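Local coordinates for protein putative NADP oxidoreductase BF3122 (Bacteroides fragilis, PDB 3D1L) that is of unconfirmed function but is probably an NADP-dependent oxidoreductase with a Rossmann-type nucleotide-binding domain and a helical C-terminal domain, at residues B[132-144]-B[156-168]. Numbering follows the deposited sequence. Where two conformers were deposited one is given.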
ATOM      1  N   VAL B 132     -12.679   7.797  -6.384  1.00 50.57           N
ATOM      2  CA  VAL B 132     -11.410   8.190  -7.012  1.00 50.16           C
ATOM      3  C   VAL B 132     -11.586   9.401  -7.894  1.00 49.84           C
ATOM      4  O   VAL B 132     -12.612   9.554  -8.546  1.00 49.54           O
ATOM      5  CB  VAL B 132     -10.743   7.062  -7.866  1.00 49.95           C
ATOM      6  CG1 VAL B 132     -10.301   5.949  -6.991  1.00 50.92           C
ATOM      7  CG2 VAL B 132     -11.676   6.548  -8.933  1.00 49.12           C
ATOM      8  N   ASP B 133     -10.567  10.253  -7.913  1.00 48.95           N
ATOM      9  CA  ASP B 133     -10.534  11.361  -8.825  1.00 48.26           C
ATOM     10  C   ASP B 133     -10.225  10.847 -10.234  1.00 47.57           C
ATOM     11  O   ASP B 133      -9.073  10.444 -10.543  1.00 47.44           O
ATOM     12  CB  ASP B 133      -9.485  12.375  -8.371  1.00 48.92           C
ATOM     13  CG  ASP B 133      -9.734  13.767  -8.942  1.00 51.09           C
ATOM     14  OD1 ASP B 133     -10.798  13.980  -9.596  1.00 49.91           O
ATOM     15  OD2 ASP B 133      -8.865  14.648  -8.713  1.00 53.88           O
ATOM     16  N   PHE B 134     -11.262  10.837 -11.074  1.00 46.39           N
ATOM     17  CA  PHE B 134     -11.101  10.582 -12.505  1.00 45.41           C
ATOM     18  C   PHE B 134     -10.187  11.550 -13.265  1.00 45.27           C
ATOM     19  O   PHE B 134      -9.630  11.167 -14.301  1.00 45.03           O
ATOM     20  CB  PHE B 134     -12.457  10.473 -13.190  1.00 45.36           C
ATOM     21  CG  PHE B 134     -12.927   9.073 -13.314  1.00 44.06           C
ATOM     22  CD1 PHE B 134     -13.451   8.405 -12.202  1.00 42.17           C
ATOM     23  CD2 PHE B 134     -12.795   8.399 -14.520  1.00 42.92           C
ATOM     24  CE1 PHE B 134     -13.867   7.098 -12.308  1.00 43.81           C
ATOM     25  CE2 PHE B 134     -13.200   7.078 -14.645  1.00 42.75           C
ATOM     26  CZ  PHE B 134     -13.734   6.424 -13.539  1.00 45.03           C
ATOM     27  N   LYS B 135     -10.004  12.772 -12.751  1.00 45.11           N
ATOM     28  CA  LYS B 135      -9.164  13.763 -13.439  1.00 45.56           C
ATOM     29  C   LYS B 135      -7.776  13.230 -13.797  1.00 45.36           C
ATOM     30  O   LYS B 135      -7.255  13.529 -14.882  1.00 45.30           O
ATOM     31  CB  LYS B 135      -9.060  15.092 -12.678  1.00 46.12           C
ATOM     32  CG  LYS B 135     -10.382  15.891 -12.652  1.00 46.90           C
ATOM     33  CD  LYS B 135     -10.728  16.523 -14.009  1.00 49.25           C
ATOM     34  CE  LYS B 135     -12.188  17.013 -14.044  1.00 51.21           C
ATOM     35  NZ  LYS B 135     -12.528  17.717 -15.316  1.00 52.67           N
ATOM     36  N   GLU B 136      -7.190  12.417 -12.927  1.00 45.02           N
ATOM     37  CA  GLU B 136      -5.858  11.904 -13.239  1.00 45.64           C
ATOM     38  C   GLU B 136      -5.753  10.440 -13.711  1.00 44.06           C
ATOM     39  O   GLU B 136      -4.651   9.890 -13.780  1.00 44.26           O
ATOM     40  CB  GLU B 136      -4.880  12.243 -12.116  1.00 46.62           C
ATOM     41  CG  GLU B 136      -4.476  13.729 -12.160  1.00 49.87           C
ATOM     42  CD  GLU B 136      -3.700  14.113 -13.434  1.00 53.58           C
ATOM     43  OE1 GLU B 136      -2.570  13.613 -13.602  1.00 56.68           O
ATOM     44  OE2 GLU B 136      -4.199  14.922 -14.253  1.00 54.21           O
ATOM     45  N   ILE B 137      -6.884   9.853 -14.082  1.00 42.45           N
ATOM     46  CA  ILE B 137      -6.926   8.484 -14.591  1.00 42.02           C
ATOM     47  C   ILE B 137      -6.561   8.395 -16.087  1.00 41.58           C
ATOM     48  O   ILE B 137      -7.225   8.995 -16.940  1.00 41.50           O
ATOM     49  CB  ILE B 137      -8.294   7.765 -14.273  1.00 42.06           C
ATOM     50  CG1 ILE B 137      -8.526   7.745 -12.745  1.00 41.51           C
ATOM     51  CG2 ILE B 137      -8.278   6.341 -14.806  1.00 40.90           C
ATOM     52  CD1 ILE B 137      -9.852   7.114 -12.285  1.00 41.84           C
ATOM     53  N   PRO B 138      -5.482   7.664 -16.406  1.00 41.56           N
ATOM     54  CA  PRO B 138      -5.222   7.381 -17.826  1.00 41.37           C
ATOM     55  C   PRO B 138      -6.419   6.656 -18.480  1.00 40.93           C
ATOM     56  O   PRO B 138      -6.824   5.575 -18.024  1.00 40.48           O
ATOM     57  CB  PRO B 138      -3.995   6.464 -17.791  1.00 41.70           C
ATOM     58  CG  PRO B 138      -3.379   6.663 -16.437  1.00 42.14           C
ATOM     59  CD  PRO B 138      -4.472   7.067 -15.509  1.00 41.12           C
ATOM     60  N   PHE B 139      -6.982   7.265 -19.519  1.00 40.62           N
ATOM     61  CA  PHE B 139      -8.143   6.722 -20.209  1.00 41.48           C
ATOM     62  C   PHE B 139      -7.712   6.391 -21.647  1.00 41.93           C
ATOM     63  O   PHE B 139      -7.442   7.298 -22.414  1.00 42.11           O
ATOM     64  CB  PHE B 139      -9.199   7.817 -20.272  1.00 41.45           C
ATOM     65  CG  PHE B 139     -10.555   7.410 -19.845  1.00 42.52           C
ATOM     66  CD1 PHE B 139     -11.293   6.491 -20.571  1.00 42.23           C
ATOM     67  CD2 PHE B 139     -11.134   8.014 -18.744  1.00 43.39           C
ATOM     68  CE1 PHE B 139     -12.572   6.165 -20.177  1.00 45.31           C
ATOM     69  CE2 PHE B 139     -12.415   7.704 -18.349  1.00 42.38           C
ATOM     70  CZ  PHE B 139     -13.140   6.790 -19.049  1.00 43.35           C
ATOM     71  N   PHE B 140      -7.668   5.113 -22.017  1.00 41.84           N
ATOM     72  CA  PHE B 140      -7.265   4.700 -23.366  1.00 41.43           C
ATOM     73  C   PHE B 140      -8.435   4.360 -24.259  1.00 42.11           C
ATOM     74  O   PHE B 140      -9.364   3.637 -23.840  1.00 42.15           O
ATOM     75  CB  PHE B 140      -6.288   3.543 -23.288  1.00 40.54           C
ATOM     76  CG  PHE B 140      -5.146   3.828 -22.375  1.00 41.34           C
ATOM     77  CD1 PHE B 140      -4.018   4.498 -22.845  1.00 40.03           C
ATOM     78  CD2 PHE B 140      -5.218   3.486 -21.025  1.00 39.77           C
ATOM     79  CE1 PHE B 140      -2.972   4.787 -22.005  1.00 40.45           C
ATOM     80  CE2 PHE B 140      -4.183   3.784 -20.185  1.00 39.44           C
ATOM     81  CZ  PHE B 140      -3.055   4.432 -20.674  1.00 40.69           C
ATOM     82  N   ILE B 141      -8.384   4.903 -25.484  1.00 42.42           N
ATOM     83  CA  ILE B 141      -9.515   4.887 -26.422  1.00 42.78           C
ATOM     84  C   ILE B 141      -9.080   4.268 -27.727  1.00 42.75           C
ATOM     85  O   ILE B 141      -8.016   4.594 -28.268  1.00 42.49           O
ATOM     86  CB  ILE B 141     -10.048   6.322 -26.731  1.00 43.32           C
ATOM     87  CG1 ILE B 141     -10.562   7.050 -25.470  1.00 44.13           C
ATOM     88  CG2 ILE B 141     -11.129   6.318 -27.875  1.00 43.52           C
ATOM     89  CD1 ILE B 141     -11.385   6.274 -24.551  1.00 44.73           C
ATOM     90  N   GLU B 142      -9.914   3.359 -28.208  1.00 42.62           N
ATOM     91  CA  GLU B 142      -9.812   2.793 -29.549  1.00 42.73           C
ATOM     92  C   GLU B 142     -11.258   2.760 -30.069  1.00 42.50           C
ATOM     93  O   GLU B 142     -12.190   2.601 -29.271  1.00 42.13           O
ATOM     94  CB  GLU B 142      -9.232   1.376 -29.452  1.00 42.54           C
ATOM     95  CG  GLU B 142      -8.344   0.953 -30.609  1.00 42.46           C
ATOM     96  CD  GLU B 142      -7.959  -0.512 -30.515  1.00 42.94           C
ATOM     97  OE1 GLU B 142      -8.265  -1.132 -29.474  1.00 46.15           O
ATOM     98  OE2 GLU B 142      -7.348  -1.049 -31.470  1.00 43.30           O
ATOM     99  N   ALA B 143     -11.460   2.970 -31.374  1.00 42.26           N
ATOM    100  CA  ALA B 143     -12.789   2.814 -31.982  1.00 41.99           C
ATOM    101  C   ALA B 143     -12.719   2.409 -33.455  1.00 42.32           C
ATOM    102  O   ALA B 143     -11.680   2.542 -34.093  1.00 41.23           O
ATOM    103  CB  ALA B 143     -13.631   4.067 -31.802  1.00 42.63           C
ATOM    104  N   SER B 144     -13.842   1.907 -33.969  1.00 42.71           N
ATOM    105  CA  SER B 144     -13.994   1.446 -35.364  1.00 42.92           C
ATOM    106  C   SER B 144     -13.850   2.529 -36.434  1.00 43.96           C
ATOM    107  O   SER B 144     -13.687   2.213 -37.607  1.00 44.43           O
ATOM    108  CB  SER B 144     -15.353   0.790 -35.544  1.00 41.98           C
ATOM    109  OG  SER B 144     -16.358   1.689 -35.101  1.00 40.34           O
ATOM    110  N   ALA B 156     -14.644  10.938 -22.652  1.00 41.03           N
ATOM    111  CA  ALA B 156     -13.572  10.679 -21.666  1.00 41.40           C
ATOM    112  C   ALA B 156     -12.872  11.962 -21.167  1.00 41.00           C
ATOM    113  O   ALA B 156     -12.526  12.045 -19.991  1.00 40.62           O
ATOM    114  CB  ALA B 156     -12.552   9.650 -22.181  1.00 40.63           C
ATOM    115  N   SER B 157     -12.715  12.959 -22.043  1.00 41.04           N
ATOM    116  CA  SER B 157     -12.102  14.259 -21.674  1.00 41.86           C
ATOM    117  C   SER B 157     -12.900  15.101 -20.674  1.00 41.77           C
ATOM    118  O   SER B 157     -12.328  15.967 -20.014  1.00 41.91           O
ATOM    119  CB  SER B 157     -11.809  15.101 -22.920  1.00 42.16           C
ATOM    120  OG  SER B 157     -10.867  14.430 -23.748  1.00 44.01           O
ATOM    121  N   THR B 158     -14.212  14.868 -20.568  1.00 41.64           N
ATOM    122  CA  THR B 158     -15.011  15.558 -19.557  1.00 41.69           C
ATOM    123  C   THR B 158     -14.650  14.986 -18.176  1.00 41.64           C
ATOM    124  O   THR B 158     -14.891  15.614 -17.154  1.00 41.77           O
ATOM    125  CB  THR B 158     -16.544  15.475 -19.812  1.00 41.44           C
ATOM    126  OG1 THR B 158     -17.000  14.135 -19.637  1.00 41.92           O
ATOM    127  CG2 THR B 158     -16.906  15.914 -21.224  1.00 42.45           C
ATOM    128  N   LEU B 159     -14.038  13.806 -18.158  1.00 41.17           N
ATOM    129  CA  LEU B 159     -13.769  13.114 -16.891  1.00 41.24           C
ATOM    130  C   LEU B 159     -12.308  13.183 -16.458  1.00 41.20           C
ATOM    131  O   LEU B 159     -12.023  13.402 -15.277  1.00 41.52           O
ATOM    132  CB  LEU B 159     -14.213  11.648 -16.956  1.00 40.28           C
ATOM    133  CG  LEU B 159     -15.627  11.268 -17.410  1.00 41.31           C
ATOM    134  CD1 LEU B 159     -15.767   9.747 -17.460  1.00 37.98           C
ATOM    135  CD2 LEU B 159     -16.748  11.892 -16.548  1.00 38.54           C
ATOM    136  N   SER B 160     -11.413  12.953 -17.419  1.00 40.80           N
ATOM    137  CA  SER B 160      -9.994  12.813 -17.202  1.00 40.57           C
ATOM    138  C   SER B 160      -9.192  13.833 -18.035  1.00 40.99           C
ATOM    139  O   SER B 160      -9.546  14.138 -19.187  1.00 39.96           O
ATOM    140  CB  SER B 160      -9.571  11.401 -17.609  1.00 41.31           C
ATOM    141  OG  SER B 160      -8.149  11.264 -17.640  1.00 41.36           O
ATOM    142  N   ASN B 161      -8.107  14.337 -17.457  1.00 40.67           N
ATOM    143  CA  ASN B 161      -7.123  15.130 -18.210  1.00 41.31           C
ATOM    144  C   ASN B 161      -6.066  14.283 -18.911  1.00 41.16           C
ATOM    145  O   ASN B 161      -5.135  14.837 -19.490  1.00 41.48           O
ATOM    146  CB  ASN B 161      -6.380  16.075 -17.269  1.00 41.68           C
ATOM    147  CG  ASN B 161      -7.292  17.079 -16.611  1.00 43.24           C
ATOM    148  OD1 ASN B 161      -8.227  17.585 -17.228  1.00 43.70           O
ATOM    149  ND2 ASN B 161      -7.011  17.388 -15.344  1.00 45.57           N
ATOM    150  N   ARG B 162      -6.193  12.955 -18.812  1.00 40.82           N
ATOM    151  CA  ARG B 162      -5.213  12.032 -19.390  0.50 41.12           C
ATOM    152  C   ARG B 162      -5.873  11.043 -20.340  1.00 40.55           C
ATOM    153  O   ARG B 162      -5.949   9.848 -20.069  1.00 41.29           O
ATOM    154  CB  ARG B 162      -4.426  11.296 -18.293  0.50 40.81           C
ATOM    155  CG  ARG B 162      -3.194  12.049 -17.778  0.50 41.49           C
ATOM    156  CD  ARG B 162      -2.318  11.136 -16.905  0.50 42.10           C
ATOM    157  NE  ARG B 162      -0.943  11.620 -16.758  0.50 43.37           N
ATOM    158  CZ  ARG B 162       0.124  11.081 -17.347  0.50 44.55           C
ATOM    159  NH1 ARG B 162       0.006  10.017 -18.135  0.50 43.90           N
ATOM    160  NH2 ARG B 162       1.325  11.609 -17.142  0.50 46.57           N
ATOM    161  N   VAL B 163      -6.331  11.548 -21.467  1.00 40.41           N
ATOM    162  CA  VAL B 163      -7.088  10.750 -22.445  1.00 40.27           C
ATOM    163  C   VAL B 163      -6.178  10.436 -23.630  1.00 40.46           C
ATOM    164  O   VAL B 163      -5.634  11.350 -24.242  1.00 40.08           O
ATOM    165  CB  VAL B 163      -8.368  11.540 -22.882  1.00 40.92           C
ATOM    166  CG1 VAL B 163      -9.170  10.841 -24.054  1.00 39.99           C
ATOM    167  CG2 VAL B 163      -9.246  11.747 -21.661  1.00 38.61           C
ATOM    168  N   TYR B 164      -5.983   9.157 -23.929  1.00 40.13           N
ATOM    169  CA  TYR B 164      -4.992   8.764 -24.930  1.00 40.57           C
ATOM    170  C   TYR B 164      -5.599   7.823 -25.945  1.00 41.12           C
ATOM    171  O   TYR B 164      -6.449   7.002 -25.595  1.00 40.92           O
ATOM    172  CB  TYR B 164      -3.800   8.061 -24.280  1.00 40.67           C
ATOM    173  CG  TYR B 164      -3.127   8.861 -23.191  1.00 41.24           C
ATOM    174  CD1 TYR B 164      -2.474  10.049 -23.481  1.00 41.24           C
ATOM    175  CD2 TYR B 164      -3.161   8.428 -21.861  1.00 42.21           C
ATOM    176  CE1 TYR B 164      -1.864  10.783 -22.489  1.00 41.64           C
ATOM    177  CE2 TYR B 164      -2.543   9.160 -20.851  1.00 41.58           C
ATOM    178  CZ  TYR B 164      -1.898  10.332 -21.179  1.00 41.45           C
ATOM    179  OH  TYR B 164      -1.273  11.059 -20.202  1.00 41.32           O
ATOM    180  N   ASP B 165      -5.180   7.965 -27.202  1.00 40.31           N
ATOM    181  CA  ASP B 165      -5.482   6.981 -28.231  1.00 40.03           C
ATOM    182  C   ASP B 165      -4.472   5.871 -28.049  1.00 39.80           C
ATOM    183  O   ASP B 165      -3.253   6.115 -28.019  1.00 39.06           O
ATOM    184  CB  ASP B 165      -5.250   7.571 -29.621  1.00 40.49           C
ATOM    185  CG  ASP B 165      -6.235   8.664 -29.975  1.00 40.73           C
ATOM    186  OD1 ASP B 165      -7.381   8.330 -30.291  1.00 44.25           O
ATOM    187  OD2 ASP B 165      -5.858   9.861 -29.963  1.00 44.15           O
ATOM    188  N   ALA B 166      -4.954   4.642 -27.941  1.00 39.43           N
ATOM    189  CA  ALA B 166      -4.021   3.505 -27.896  1.00 39.18           C
ATOM    190  C   ALA B 166      -4.622   2.288 -28.595  1.00 39.10           C
ATOM    191  O   ALA B 166      -5.849   2.095 -28.554  1.00 39.80           O
ATOM    192  CB  ALA B 166      -3.621   3.190 -26.435  1.00 37.74           C
ATOM    193  N   ASP B 167      -3.794   1.496 -29.267  1.00 38.93           N
ATOM    194  CA  ASP B 167      -4.186   0.243 -29.935  0.50 39.79           C
ATOM    195  C   ASP B 167      -4.385  -0.896 -28.942  1.00 40.10           C
ATOM    196  O   ASP B 167      -3.968  -0.784 -27.778  1.00 40.06           O
ATOM    197  CB  ASP B 167      -3.085  -0.187 -30.900  0.50 39.75           C
ATOM    198  CG  ASP B 167      -3.150   0.540 -32.213  0.50 40.68           C
ATOM    199  OD1 ASP B 167      -4.112   1.322 -32.418  0.50 42.32           O
ATOM    200  OD2 ASP B 167      -2.244   0.320 -33.046  0.50 40.31           O
ATOM    201  N   SER B 168      -4.947  -2.014 -29.405  1.00 40.17           N
ATOM    202  CA  SER B 168      -5.195  -3.142 -28.514  1.00 41.29           C
ATOM    203  C   SER B 168      -3.872  -3.707 -27.990  1.00 41.96           C
ATOM    204  O   SER B 168      -3.789  -4.189 -26.850  1.00 41.57           O
ATOM    205  CB  SER B 168      -6.039  -4.215 -29.206  1.00 41.39           C
ATOM    206  OG  SER B 168      -7.427  -3.891 -29.143  1.00 42.04           O
TER
HETATM  207  O   HOH W   1     -10.949  16.822 -17.427  1.00 52.59           O
HETATM  208  O   HOH W   2      -7.491   5.468 -30.820  1.00 37.25           O
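E142 OE1 takes the hydroxyl of S168 through its syn lone pair (OG to OE1 2.9 Å) and also forms a salt bridge with R171 NH1, while R171 NH2 and M107 N are hydrogen-bonded to S168 OG; the side chains of S168 and R171 thus tie the carboxylate to the first turn of helix 168-198. This lies at the C-terminal end of the parallel strand pair of a beta-alpha-beta unit, in which strands 139-143 and 163-165 are joined through helix 146-157, with 163-165 at the sheet edge within the chain. Along the pair and just beyond its ends, F139 N bonds R162 O and Y164 N bonds F139 O, both at 2.8 Å; I141 N to Y164 O and A166 N to I141 O continue the ladder. A water held by D165 OD1 also donates to I141 O. On one sheet face A156 CB sits over the F139 ring, 3.8 Å from its centroid, a CH-pi contact, while S160 CB meets the ring edge and L25 of helix 20-31 packs on F139. On the other face F140 and Y164 lie side by side, rings inclined by 33°, with F140 CE1 3.6 Å from Y164 CD2; V205 of the second subunit packs on F140. In the loop that leads into strand 163-165, S160 carries its hydroxyl opposite the backbone N (chi1 170°), where OG donates to I137 O and accepts from R162 N in an ST turn. Nearby, one water links K135 NZ to N161 OD1 and S157 O, beside the bond from N161 N to K135 O (2.8 Å).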